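Local coordinates for protein arginyl-trna synthetase (Thermus thermophilus, PDB 1IQ0) that probably joins L-arginine to tRNA(Arg) at the expense of ATP, releasing AMP and diphosphate, as a class I aminoacyl-tRNA synthetase, at residues 152-157 and 199-204; 211-216 and 237-242; 319-324 and 331-336. One frame throughout, in Å; residues are numbered along the deposited sequence.

Contact 1: residues 152-157 and 199-204; sequences TGRQAA and AIEEVL
Ala-157 and Leu-204 form the apolar centre of a helix-helix contact, in which the first turn of helix 154-165 meets helix 197-208 within the catalytic region of the enzyme, and Arg-154 and Glu-201 close its outer edge with a salt bridge. The backbones come close here, the CA atoms of Ala-157 and Leu-204 being 5.1 Å apart, a spacing that fits the small methyl side chain of the alanine. Ala-157 CB points at the partner helix and lies 3.8 Å from Leu-204 CA, with Leu-204 CG and CB scarcely farther off. The two methyls of the leucine part: CD2 reaches back to Thr-152 O at 3.5 Å, while CD1 lies over one face of the Arg-154 guanidinium, 3.5 Å from Arg-154 NH1. Val-203 adds a lesser contact, CG1 resting 3.9 Å from Ala-157 O.

At the edge, Arg-154 leaves its helix with CG anti to the backbone N (chi1 176°) and bends at chi3, which turns NE off the extended line; the NH2 end meets Glu-201. NH2 donates to Glu-201 OE1 at 3.0 Å, met on the syn side of the carboxylate, but the N-H...O angle of 138° shows a bent bond. NH2 alone of the arginine nitrogens reaches the carboxylate, lying also 3.2 Å from Glu-201 OE2, and the two planes are 65° apart, so this is not the flat two-nitrogen pairing. Arg-154 is exposed, and solvent probably weakens the attraction.

Beyond the segments, Phe-161 of helix 154-165 packs on Ile-200 and Val-203, while Leu-207 of helix 197-208 touches Ala-156 and Ala-157. Thr-152 leans on helix 240-245, which follows strand 236-239, through Glu-240 and Ser-241.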
loop_
_atom_site.group_PDB
_atom_site.type_symbol
_atom_site.label_atom_id
_atom_site.label_comp_id
_atom_site.label_asym_id
_atom_site.label_seq_id
_atom_site.Cartn_x
_atom_site.Cartn_y
_atom_site.Cartn_z
ATOM N N THR A 152 24.863 8.376 -3.879
ATOM C CA THR A 152 25.978 8.582 -4.799
ATOM C C THR A 152 25.459 9.001 -6.169
ATOM O O THR A 152 26.198 8.983 -7.155
ATOM C CB THR A 152 26.817 7.290 -4.997
ATOM O OG1 THR A 152 26.029 6.305 -5.676
ATOM C CG2 THR A 152 27.268 6.732 -3.664
ATOM N N GLY A 153 24.191 9.386 -6.230
ATOM C CA GLY A 153 23.608 9.753 -7.511
ATOM C C GLY A 153 23.964 11.131 -8.029
ATOM O O GLY A 153 24.275 12.036 -7.261
ATOM N N ARG A 154 23.916 11.283 -9.347
ATOM C CA ARG A 154 24.212 12.561 -9.975
ATOM C C ARG A 154 23.284 13.652 -9.446
ATOM O O ARG A 154 23.694 14.803 -9.309
ATOM C CB ARG A 154 24.067 12.463 -11.496
ATOM C CG ARG A 154 24.269 13.804 -12.198
ATOM C CD ARG A 154 24.157 13.707 -13.711
ATOM N NE ARG A 154 25.463 13.615 -14.358
ATOM C CZ ARG A 154 26.239 12.539 -14.329
ATOM N NH1 ARG A 154 25.840 11.453 -13.682
ATOM N NH2 ARG A 154 27.411 12.544 -14.949
ATOM N N GLN A 155 22.035 13.299 -9.147
ATOM C CA GLN A 155 21.094 14.294 -8.637
ATOM C C GLN A 155 21.574 14.884 -7.317
ATOM O O GLN A 155 21.449 16.090 -7.092
ATOM C CB GLN A 155 19.695 13.691 -8.483
ATOM C CG GLN A 155 19.063 13.308 -9.815
ATOM C CD GLN A 155 19.150 14.432 -10.842
ATOM O OE1 GLN A 155 18.578 15.509 -10.657
ATOM N NE2 GLN A 155 19.878 14.184 -11.931
ATOM N N ALA A 156 22.130 14.045 -6.450
ATOM C CA ALA A 156 22.647 14.517 -5.170
ATOM C C ALA A 156 23.926 15.322 -5.417
ATOM O O ALA A 156 24.212 16.296 -4.718
ATOM C CB ALA A 156 22.947 13.340 -4.253
ATOM N N ALA A 157 24.704 14.909 -6.409
ATOM C CA ALA A 157 25.935 15.625 -6.719
ATOM C C ALA A 157 25.598 17.031 -7.206
ATOM O O ALA A 157 26.258 17.996 -6.837
ATOM C CB ALA A 157 26.737 14.876 -7.792
ATOM N N ALA A 199 32.820 20.534 -13.554
ATOM C CA ALA A 199 32.885 20.814 -12.123
ATOM C C ALA A 199 31.924 19.892 -11.358
ATOM O O ALA A 199 32.230 19.427 -10.256
ATOM C CB ALA A 199 32.540 22.284 -11.858
ATOM N N ILE A 200 30.761 19.630 -11.940
ATOM C CA ILE A 200 29.793 18.739 -11.303
ATOM C C ILE A 200 30.353 17.311 -11.227
ATOM O O ILE A 200 30.158 16.620 -10.227
ATOM C CB ILE A 200 28.445 18.740 -12.073
ATOM C CG1 ILE A 200 27.708 20.060 -11.815
ATOM C CG2 ILE A 200 27.601 17.551 -11.660
ATOM C CD1 ILE A 200 26.452 20.238 -12.652
ATOM N N GLU A 201 31.056 16.883 -12.275
ATOM C CA GLU A 201 31.648 15.543 -12.301
ATOM C C GLU A 201 32.645 15.368 -11.154
ATOM O O GLU A 201 32.774 14.273 -10.600
ATOM C CB GLU A 201 32.370 15.282 -13.632
ATOM C CG GLU A 201 31.500 15.399 -14.875
ATOM C CD GLU A 201 30.436 14.314 -14.981
ATOM O OE1 GLU A 201 29.591 14.408 -15.897
ATOM O OE2 GLU A 201 30.443 13.367 -14.162
ATOM N N GLU A 202 33.349 16.445 -10.805
ATOM C CA GLU A 202 34.326 16.397 -9.721
ATOM C C GLU A 202 33.649 16.108 -8.388
ATOM O O GLU A 202 34.189 15.376 -7.561
ATOM C CB GLU A 202 35.106 17.718 -9.627
ATOM C CG GLU A 202 36.213 17.858 -10.657
ATOM C CD GLU A 202 36.994 19.150 -10.506
ATOM O OE1 GLU A 202 37.463 19.439 -9.382
ATOM O OE2 GLU A 202 37.145 19.876 -11.513
ATOM N N VAL A 203 32.479 16.699 -8.163
ATOM C CA VAL A 203 31.759 16.445 -6.922
ATOM C C VAL A 203 31.181 15.033 -6.973
ATOM O O VAL A 203 31.153 14.329 -5.965
ATOM C CB VAL A 203 30.614 17.458 -6.703
ATOM C CG1 VAL A 203 29.765 17.032 -5.510
ATOM C CG2 VAL A 203 31.197 18.860 -6.458
ATOM N N LEU A 204 30.746 14.615 -8.160
ATOM C CA LEU A 204 30.168 13.288 -8.330
ATOM C C LEU A 204 31.203 12.230 -7.945
ATOM O O LEU A 204 30.875 11.230 -7.309
ATOM C CB LEU A 204 29.741 13.066 -9.786
ATOM C CG LEU A 204 28.466 12.260 -10.079
ATOM C CD1 LEU A 204 28.578 11.648 -11.482
ATOM C CD2 LEU A 204 28.239 11.173 -9.033
#

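Contact 2: residues 211-216 and 237-242; sequences ELREEV and LVWESD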
loop_
_atom_site.group_PDB
_atom_site.type_symbol
_atom_site.label_atom_id
_atom_site.label_comp_id
_atom_site.label_asym_id
_atom_site.label_seq_id
_atom_site.Cartn_x
_atom_site.Cartn_y
_atom_site.Cartn_z
ATOM N N GLU A 211 32.552 10.252 0.260
ATOM C CA GLU A 211 33.094 11.342 1.059
ATOM C C GLU A 211 32.138 12.496 1.377
ATOM O O GLU A 211 32.523 13.449 2.060
ATOM C CB GLU A 211 34.376 11.865 0.390
ATOM C CG GLU A 211 35.571 10.926 0.586
ATOM C CD GLU A 211 36.713 11.181 -0.384
ATOM O OE1 GLU A 211 36.900 12.339 -0.813
ATOM O OE2 GLU A 211 37.441 10.219 -0.710
ATOM N N LEU A 212 30.897 12.410 0.900
ATOM C CA LEU A 212 29.906 13.450 1.168
ATOM C C LEU A 212 28.636 12.879 1.792
ATOM O O LEU A 212 27.560 13.463 1.650
ATOM C CB LEU A 212 29.515 14.192 -0.124
ATOM C CG LEU A 212 30.468 15.165 -0.831
ATOM C CD1 LEU A 212 31.061 16.150 0.178
ATOM C CD2 LEU A 212 31.557 14.398 -1.517
ATOM N N ARG A 213 28.735 11.748 2.477
ATOM C CA ARG A 213 27.533 11.171 3.053
ATOM C C ARG A 213 26.829 12.082 4.062
ATOM O O ARG A 213 25.600 12.207 4.033
ATOM C CB ARG A 213 27.803 9.817 3.717
ATOM C CG ARG A 213 26.473 9.157 4.090
ATOM C CD ARG A 213 26.544 8.100 5.172
ATOM N NE ARG A 213 26.826 6.780 4.638
ATOM C CZ ARG A 213 26.200 5.669 5.016
ATOM N NH1 ARG A 213 25.243 5.707 5.933
ATOM N NH2 ARG A 213 26.543 4.514 4.476
ATOM N N GLU A 214 27.590 12.711 4.952
ATOM C CA GLU A 214 26.984 13.589 5.952
ATOM C C GLU A 214 26.203 14.710 5.292
ATOM O O GLU A 214 25.098 15.044 5.727
ATOM C CB GLU A 214 28.048 14.171 6.886
ATOM C CG GLU A 214 28.845 13.107 7.619
ATOM C CD GLU A 214 27.956 12.018 8.184
ATOM O OE1 GLU A 214 27.087 12.337 9.025
ATOM O OE2 GLU A 214 28.118 10.843 7.781
ATOM N N GLU A 215 26.770 15.289 4.238
ATOM C CA GLU A 215 26.086 16.358 3.524
ATOM C C GLU A 215 24.751 15.859 2.957
ATOM O O GLU A 215 23.759 16.583 2.970
ATOM C CB GLU A 215 26.965 16.900 2.390
ATOM C CG GLU A 215 28.099 17.814 2.865
ATOM C CD GLU A 215 29.329 17.061 3.357
ATOM O OE1 GLU A 215 29.260 15.829 3.564
ATOM O OE2 GLU A 215 30.378 17.711 3.546
ATOM N N VAL A 216 24.736 14.625 2.457
ATOM C CA VAL A 216 23.521 14.041 1.903
ATOM C C VAL A 216 22.537 13.755 3.033
ATOM O O VAL A 216 21.338 14.018 2.915
ATOM C CB VAL A 216 23.821 12.710 1.162
ATOM C CG1 VAL A 216 22.511 11.983 0.835
ATOM C CG2 VAL A 216 24.604 12.986 -0.122
ATOM N N LEU A 237 16.944 1.375 6.161
ATOM C CA LEU A 237 17.456 2.354 5.222
ATOM C C LEU A 237 18.651 1.638 4.611
ATOM O O LEU A 237 19.428 1.029 5.330
ATOM C CB LEU A 237 17.949 3.602 5.954
ATOM C CG LEU A 237 17.192 4.927 5.843
ATOM C CD1 LEU A 237 15.712 4.748 6.063
ATOM C CD2 LEU A 237 17.789 5.896 6.854
ATOM N N VAL A 238 18.770 1.666 3.292
ATOM C CA VAL A 238 19.916 1.068 2.636
ATOM C C VAL A 238 20.515 2.127 1.724
ATOM O O VAL A 238 19.842 2.648 0.832
ATOM C CB VAL A 238 19.543 -0.180 1.802
ATOM C CG1 VAL A 238 20.731 -0.599 0.961
ATOM C CG2 VAL A 238 19.163 -1.331 2.732
ATOM N N TRP A 239 21.784 2.444 1.964
ATOM C CA TRP A 239 22.503 3.450 1.193
ATOM C C TRP A 239 23.317 2.848 0.045
ATOM O O TRP A 239 23.993 1.829 0.204
ATOM C CB TRP A 239 23.436 4.254 2.126
ATOM C CG TRP A 239 22.709 5.000 3.232
ATOM C CD1 TRP A 239 21.924 4.456 4.209
ATOM C CD2 TRP A 239 22.669 6.422 3.439
ATOM N NE1 TRP A 239 21.398 5.442 5.005
ATOM C CE2 TRP A 239 21.835 6.658 4.556
ATOM C CE3 TRP A 239 23.254 7.517 2.787
ATOM C CZ2 TRP A 239 21.568 7.950 5.040
ATOM C CZ3 TRP A 239 22.990 8.805 3.267
ATOM C CH2 TRP A 239 22.152 9.007 4.382
ATOM N N GLU A 240 23.252 3.492 -1.117
ATOM C CA GLU A 240 23.998 3.042 -2.280
ATOM C C GLU A 240 25.491 2.877 -1.956
ATOM O O GLU A 240 26.110 1.888 -2.359
ATOM C CB GLU A 240 23.811 4.038 -3.432
ATOM C CG GLU A 240 24.590 3.696 -4.703
ATOM C CD GLU A 240 24.210 2.341 -5.284
ATOM O OE1 GLU A 240 23.025 1.959 -5.212
ATOM O OE2 GLU A 240 25.093 1.661 -5.830
ATOM N N SER A 241 26.077 3.835 -1.236
ATOM C CA SER A 241 27.499 3.728 -0.889
ATOM C C SER A 241 27.797 2.481 -0.053
ATOM O O SER A 241 28.888 1.917 -0.149
ATOM C CB SER A 241 27.995 4.989 -0.163
ATOM O OG SER A 241 27.250 5.263 1.005
ATOM N N ASP A 242 26.845 2.051 0.771
ATOM C CA ASP A 242 27.044 0.831 1.563
ATOM C C ASP A 242 26.889 -0.386 0.646
ATOM O O ASP A 242 27.548 -1.407 0.840
ATOM C CB ASP A 242 26.037 0.751 2.712
ATOM C CG ASP A 242 26.330 1.765 3.806
ATOM O OD1 ASP A 242 25.373 2.343 4.369
ATOM O OD2 ASP A 242 27.520 1.976 4.102
HETATM O O HOH W 1 28.952 5.113 3.027
#
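Arg-213 lies flat on the indole of Trp-239, the guanidinium and ring planes only 10° apart and their centres separated by 4.2 Å. CZ sits over the five-membered ring, 25° off its normal, which meets the geometry of a cation-pi contact. NH1 is over the same face, 3.7 Å from Trp-239 CD2 and offset toward the rim, and farther back along the chain Arg-213 CG touches Trp-239 CZ3 at 3.6 Å. Val-216 CG1, one helical turn on, also reaches Trp-239 CZ3, at 4.0 Å.

Asp-242 approaches the guanidinium at its edge, its carboxylate plane turned 56° from that of the arginine. The salt bridge from Arg-213 NH2 to Asp-242 OD1 is modelled very short, and the position of NH2 is doubtful, so its exact length carries no weight. A water bridges the two segments, accepting from that less certain NH2 and donating to Ser-241 OG at 2.6 Å; the hydroxyl is also hydrogen-bonded to Asp-151.

Asp-242 has further partners, OD1 in Ser-335 OG and OD2 in Arg-245 NH1. The arginine charge is thus likely to be shared between an aromatic face and a buried acidic group, itself probably kept ionised by its neighbours.

Contact 3: residues 319-324 and 331-336; sequences LRFRPY and GLRTSA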
loop_
_atom_site.group_PDB
_atom_site.type_symbol
_atom_site.label_atom_id
_atom_site.label_comp_id
_atom_site.label_asym_id
_atom_site.label_seq_id
_atom_site.Cartn_x
_atom_site.Cartn_y
_atom_site.Cartn_z
ATOM N N LEU A 319 25.863 -6.360 3.456
ATOM C CA LEU A 319 25.342 -5.165 4.117
ATOM C C LEU A 319 25.333 -5.317 5.644
ATOM O O LEU A 319 24.987 -6.380 6.176
ATOM C CB LEU A 319 23.925 -4.882 3.595
ATOM C CG LEU A 319 23.638 -3.697 2.655
ATOM C CD1 LEU A 319 24.892 -3.214 1.958
ATOM C CD2 LEU A 319 22.568 -4.105 1.638
ATOM N N ARG A 320 25.722 -4.248 6.337
ATOM C CA ARG A 320 25.769 -4.206 7.798
ATOM C C ARG A 320 24.879 -3.074 8.287
ATOM O O ARG A 320 24.812 -2.017 7.655
ATOM C CB ARG A 320 27.203 -3.977 8.281
ATOM C CG ARG A 320 28.116 -5.151 8.035
ATOM C CD ARG A 320 29.557 -4.853 8.422
ATOM N NE ARG A 320 30.390 -6.036 8.244
ATOM C CZ ARG A 320 30.338 -7.111 9.028
ATOM N NH1 ARG A 320 29.497 -7.148 10.056
ATOM N NH2 ARG A 320 31.108 -8.160 8.769
ATOM N N PHE A 321 24.224 -3.287 9.425
ATOM C CA PHE A 321 23.299 -2.304 9.973
ATOM C C PHE A 321 23.539 -1.858 11.417
ATOM O O PHE A 321 24.166 -2.561 12.207
ATOM C CB PHE A 321 21.870 -2.844 9.866
ATOM C CG PHE A 321 21.411 -3.048 8.461
ATOM C CD1 PHE A 321 21.862 -4.129 7.723
ATOM C CD2 PHE A 321 20.573 -2.120 7.853
ATOM C CE1 PHE A 321 21.494 -4.281 6.395
ATOM C CE2 PHE A 321 20.198 -2.262 6.523
ATOM C CZ PHE A 321 20.656 -3.339 5.792
ATOM N N ARG A 322 23.004 -0.682 11.742
ATOM C CA ARG A 322 23.104 -0.090 13.073
ATOM C C ARG A 322 21.926 0.876 13.219
ATOM O O ARG A 322 21.208 1.134 12.250
ATOM C CB ARG A 322 24.430 0.673 13.225
ATOM C CG ARG A 322 24.552 1.872 12.301
ATOM C CD ARG A 322 25.950 2.498 12.327
ATOM N NE ARG A 322 26.275 3.094 13.618
ATOM C CZ ARG A 322 27.045 2.521 14.536
ATOM N NH1 ARG A 322 27.581 1.329 14.308
ATOM N NH2 ARG A 322 27.275 3.139 15.688
ATOM N N PRO A 323 21.702 1.414 14.430
ATOM C CA PRO A 323 20.588 2.349 14.624
ATOM C C PRO A 323 20.796 3.638 13.833
ATOM O O PRO A 323 21.910 4.148 13.747
ATOM C CB PRO A 323 20.599 2.600 16.137
ATOM C CG PRO A 323 21.179 1.327 16.694
ATOM C CD PRO A 323 22.312 1.051 15.722
ATOM N N TYR A 324 19.722 4.161 13.252
ATOM C CA TYR A 324 19.810 5.397 12.489
ATOM C C TYR A 324 19.365 6.547 13.373
ATOM O O TYR A 324 18.220 6.582 13.826
ATOM C CB TYR A 324 18.917 5.339 11.251
ATOM C CG TYR A 324 18.947 6.611 10.428
ATOM C CD1 TYR A 324 20.128 7.040 9.816
ATOM C CD2 TYR A 324 17.796 7.387 10.261
ATOM C CE1 TYR A 324 20.161 8.206 9.056
ATOM C CE2 TYR A 324 17.817 8.553 9.510
ATOM C CZ TYR A 324 19.003 8.958 8.907
ATOM O OH TYR A 324 19.027 10.109 8.150
ATOM N N GLY A 331 13.000 2.996 16.157
ATOM C CA GLY A 331 13.502 1.696 15.746
ATOM C C GLY A 331 14.079 1.574 14.348
ATOM O O GLY A 331 14.404 0.474 13.914
ATOM N N LEU A 332 14.221 2.686 13.637
ATOM C CA LEU A 332 14.759 2.634 12.281
ATOM C C LEU A 332 16.247 2.258 12.255
ATOM O O LEU A 332 17.043 2.792 13.025
ATOM C CB LEU A 332 14.537 3.982 11.590
ATOM C CG LEU A 332 15.025 4.155 10.148
ATOM C CD1 LEU A 332 14.430 3.073 9.253
ATOM C CD2 LEU A 332 14.624 5.546 9.652
ATOM N N ARG A 333 16.610 1.326 11.375
ATOM C CA ARG A 333 18.001 0.892 11.241
ATOM C C ARG A 333 18.520 1.215 9.837
ATOM O O ARG A 333 17.790 1.120 8.847
ATOM C CB ARG A 333 18.137 -0.615 11.514
ATOM C CG ARG A 333 18.080 -1.026 12.993
ATOM C CD ARG A 333 18.092 -2.560 13.158
ATOM N NE ARG A 333 19.388 -3.200 12.901
ATOM C CZ ARG A 333 19.591 -4.196 12.029
ATOM N NH1 ARG A 333 18.591 -4.688 11.296
ATOM N NH2 ARG A 333 20.801 -4.738 11.906
ATOM N N THR A 334 19.792 1.588 9.753
ATOM C CA THR A 334 20.393 1.949 8.478
ATOM C C THR A 334 21.621 1.113 8.160
ATOM O O THR A 334 22.305 0.630 9.061
ATOM C CB THR A 334 20.848 3.434 8.486
ATOM O OG1 THR A 334 21.422 3.778 7.217
ATOM C CG2 THR A 334 21.910 3.661 9.566
ATOM N N SER A 335 21.893 0.928 6.873
ATOM C CA SER A 335 23.107 0.224 6.483
ATOM C C SER A 335 24.194 1.235 6.851
ATOM O O SER A 335 23.934 2.443 6.894
ATOM C CB SER A 335 23.133 -0.031 4.976
ATOM O OG SER A 335 23.008 1.184 4.257
ATOM N N ALA A 336 25.397 0.747 7.123
ATOM C CA ALA A 336 26.507 1.615 7.490
ATOM C C ALA A 336 27.840 0.876 7.360
ATOM O O ALA A 336 27.876 -0.340 7.190
ATOM C CB ALA A 336 26.316 2.116 8.928
#
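Leu-319 starts the contact with CG 4.4 Å from Ser-335 CB, just before the strand. Arg-320 then pairs through its backbone, its O accepting from Ala-336 N at 2.9 Å, while its side chain runs outward to Gly-339 O. Phe-321 faces Ser-335 in a non-hydrogen-bonded pair, and one ring face lies over Ser-335 CA. Its CB sits against one face of the Arg-333 guanidinium, 3.0 Å from Arg-333 NH2, with ring and guanidinium planes 44° apart. Arg-333 also makes a cation-pi contact with Tyr-342. An alanine in place of Arg-333 would probably bare this side of Phe-321 CB and deprive Tyr-342 of its cationic partner.

Arg-322 and Thr-334 form the hydrogen-bonded pair: Arg-322 N donates to Thr-334 O at 3.1 Å, and the return bond from Thr-334 N to Arg-322 O, 2.9 Å, runs nearly along the C=O axis. In Arg-322, chi1 of 65° sets CG between the backbone N and the carbonyl carbon, 3.8 Å from Ala-336 CB, and CD comes nearer still. Pro-323 pairs with Arg-333, and Tyr-324 N closes the ladder on Leu-332 O at 3.0 Å. The Tyr-324 ring lies beside the Leu-332 side chain, CD2 to CD2 3.7 Å, Thr-334 CG2 packs against Tyr-324 CB, and the tyrosine hydroxyl bonds Asn-217.

This is an antiparallel beta hairpin, its strand 333-335 running parallel to 236-239 and thereby extending the Rossmann-type sheet of the class I catalytic domain.

Contact 2 is the most buried of the three; contacts 1 and 3 are mixed, contact 1 with one exposed arginine at its margin, contact 3 with two. Contact 1 joins two helices and contact 2 sets a helix against the end of strand 236-239 and the start of helix 240-245, whereas contact 3 is held mainly by backbone bonds between strands. Contacts 2 and 3 share the mixed sheet: Leu-237 N lies 2.8 Å from Arg-333 O. Contacts 1 and 2 touch where the loop before helix 154-165 meets helix 240-245, but 1 and 3 do not, their nearest atoms being about 11 Å apart. Arginine recurs throughout, paired with glutamate at an edge, stacked on tryptophan inside, or laid against phenylalanine on the hairpin.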